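Local coordinates for protein general negative regulator of transcription subunit 4 (Saccharomyces cerevisiae, PDB 5AIE) that serves as an E3 ubiquitin-protein ligase of the CCR4-NOT complex, its RING domain recruiting the E2 enzyme Ubc4 for ubiquitin transfer to substrate lysines, at residues C24-Y28 with C48-R53. Numbering follows the deposited sequence.
Sequences CPCGY and CPACRR. With ZN (zinc ion), chain D.
Two loops, one before and one after helix 32-40, are clamped together by a four-cysteine zinc site. Zinc is held by C24 SG and C26 SG at 2.4 Å each, by C48 SG at 2.5 Å and by C51 SG at 2.3 Å. Neither segment is helix or strand; CA atoms pair C24 with C48 (6.7 Å), C26 with C51 (7.1 Å) and Y28 with A50 (6.6 Å). C24 to G27 form a type I turn, closed by a hydrogen bond from G27 N to C24 O (3.1 Å); G27, at phi 105°, takes a conformation that calls for glycine. In each loop the first ligand has chi1 t (C24, C48) and the second chi1 p (C26, C51). Within each loop a backbone amide donates an N-H...S hydrogen bond to a zinc-bound sulfur, Y28 N to C26 SG and A50 N to C48 SG, both 3.4 Å. This is one of the two zinc sites of a RING domain, here of the all-cysteine type; helix 32-40 lies in the chain between its two halves. Beside the metal, Y28 (chi1 t) lays one ring face over A50 CB, a CH-pi contact 4.3 Å from the centroid, while Y28 CE2 meets P49 CB at 3.7 Å. Y28 and P49 also pack on apolar side chains of the neighbouring Ubc4 chain, where a polar side chain hydrogen-bonds P49 O. C48 N donates a hydrogen bond to R53 O (3.0 Å); R53 CD lies 3.7 Å from P25 CG, which one guanidinium face covers.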
loop_
_atom_site.group_PDB
_atom_site.type_symbol
_atom_site.label_atom_id
_atom_site.label_comp_id
_atom_site.label_asym_id
_atom_site.label_seq_id
_atom_site.Cartn_x
_atom_site.Cartn_y
_atom_site.Cartn_z
ATOM N N CYS A 24 22.358 -6.660 5.119
ATOM C CA CYS A 24 22.001 -5.743 6.195
ATOM C C CYS A 24 22.081 -6.449 7.546
ATOM O O CYS A 24 21.680 -7.606 7.667
ATOM C CB CYS A 24 20.595 -5.179 5.966
ATOM S SG CYS A 24 20.143 -3.795 7.036
ATOM N N PRO A 25 22.614 -5.757 8.567
ATOM C CA PRO A 25 22.752 -6.309 9.924
ATOM C C PRO A 25 21.432 -6.744 10.563
ATOM O O PRO A 25 21.450 -7.473 11.556
ATOM C CB PRO A 25 23.373 -5.147 10.715
ATOM C CG PRO A 25 23.172 -3.928 9.866
ATOM C CD PRO A 25 23.226 -4.423 8.460
ATOM N N CYS A 26 20.306 -6.309 10.004
ATOM C CA CYS A 26 18.999 -6.650 10.558
ATOM C C CYS A 26 18.643 -8.111 10.296
ATOM O O CYS A 26 17.877 -8.713 11.047
ATOM C CB CYS A 26 17.918 -5.737 9.980
ATOM S SG CYS A 26 17.568 -6.008 8.236
ATOM N N GLY A 27 19.192 -8.672 9.223
ATOM C CA GLY A 27 18.975 -10.071 8.909
ATOM C C GLY A 27 18.020 -10.315 7.757
ATOM O O GLY A 27 17.759 -11.463 7.390
ATOM N N TYR A 28 17.491 -9.238 7.185
ATOM C CA TYR A 28 16.570 -9.348 6.059
ATOM C C TYR A 28 17.315 -9.809 4.808
ATOM O O TYR A 28 18.249 -9.147 4.355
ATOM C CB TYR A 28 15.870 -8.011 5.809
ATOM C CG TYR A 28 14.648 -8.109 4.926
ATOM C CD1 TYR A 28 13.498 -8.745 5.373
ATOM C CD2 TYR A 28 14.640 -7.558 3.652
ATOM C CE1 TYR A 28 12.376 -8.837 4.574
ATOM C CE2 TYR A 28 13.520 -7.644 2.844
ATOM C CZ TYR A 28 12.392 -8.285 3.311
ATOM O OH TYR A 28 11.274 -8.373 2.514
ATOM N N CYS A 48 17.738 -1.120 2.788
ATOM C CA CYS A 48 17.042 -2.341 3.185
ATOM C C CYS A 48 15.529 -2.146 3.284
ATOM O O CYS A 48 15.058 -1.223 3.946
ATOM C CB CYS A 48 17.586 -2.851 4.520
ATOM S SG CYS A 48 16.771 -4.345 5.130
ATOM N N PRO A 49 14.764 -3.028 2.623
ATOM C CA PRO A 49 13.296 -2.981 2.615
ATOM C C PRO A 49 12.673 -3.165 3.999
ATOM O O PRO A 49 11.471 -2.957 4.156
ATOM C CB PRO A 49 12.914 -4.150 1.698
ATOM C CG PRO A 49 14.114 -4.374 0.846
ATOM C CD PRO A 49 15.283 -4.077 1.731
ATOM N N ALA A 50 13.478 -3.552 4.982
ATOM C CA ALA A 50 12.978 -3.772 6.333
ATOM C C ALA A 50 13.205 -2.558 7.231
ATOM O O ALA A 50 12.265 -1.829 7.548
ATOM C CB ALA A 50 13.628 -5.005 6.941
ATOM N N CYS A 51 14.453 -2.343 7.636
ATOM C CA CYS A 51 14.769 -1.295 8.604
ATOM C C CYS A 51 15.300 -0.019 7.953
ATOM O O CYS A 51 15.780 0.877 8.648
ATOM C CB CYS A 51 15.784 -1.811 9.625
ATOM S SG CYS A 51 17.419 -2.164 8.951
ATOM N N ARG A 52 15.219 0.049 6.627
ATOM C CA ARG A 52 15.609 1.236 5.863
ATOM C C ARG A 52 17.061 1.658 6.078
ATOM O O ARG A 52 17.415 2.816 5.853
ATOM C CB ARG A 52 14.684 2.411 6.199
ATOM C CG ARG A 52 13.217 2.147 5.919
ATOM C CD ARG A 52 12.387 3.399 6.134
ATOM N NE ARG A 52 12.752 4.459 5.200
ATOM C CZ ARG A 52 12.207 4.614 3.997
ATOM N NH1 ARG A 52 11.268 3.776 3.581
ATOM N NH2 ARG A 52 12.599 5.608 3.213
ATOM N N ARG A 53 17.901 0.722 6.507
ATOM C CA ARG A 53 19.313 1.016 6.718
ATOM C C ARG A 53 20.044 1.016 5.378
ATOM O O ARG A 53 19.856 0.115 4.561
ATOM C CB ARG A 53 19.943 0.003 7.678
ATOM C CG ARG A 53 21.159 0.524 8.436
ATOM C CD ARG A 53 21.759 -0.553 9.331
ATOM N NE ARG A 53 20.860 -0.948 10.414
ATOM C CZ ARG A 53 21.106 -0.739 11.704
ATOM N NH1 ARG A 53 22.229 -0.141 12.080
ATOM N NH2 ARG A 53 20.233 -1.135 12.622
HETATM ZN ZN ZN D . 17.749 -3.826 7.345
#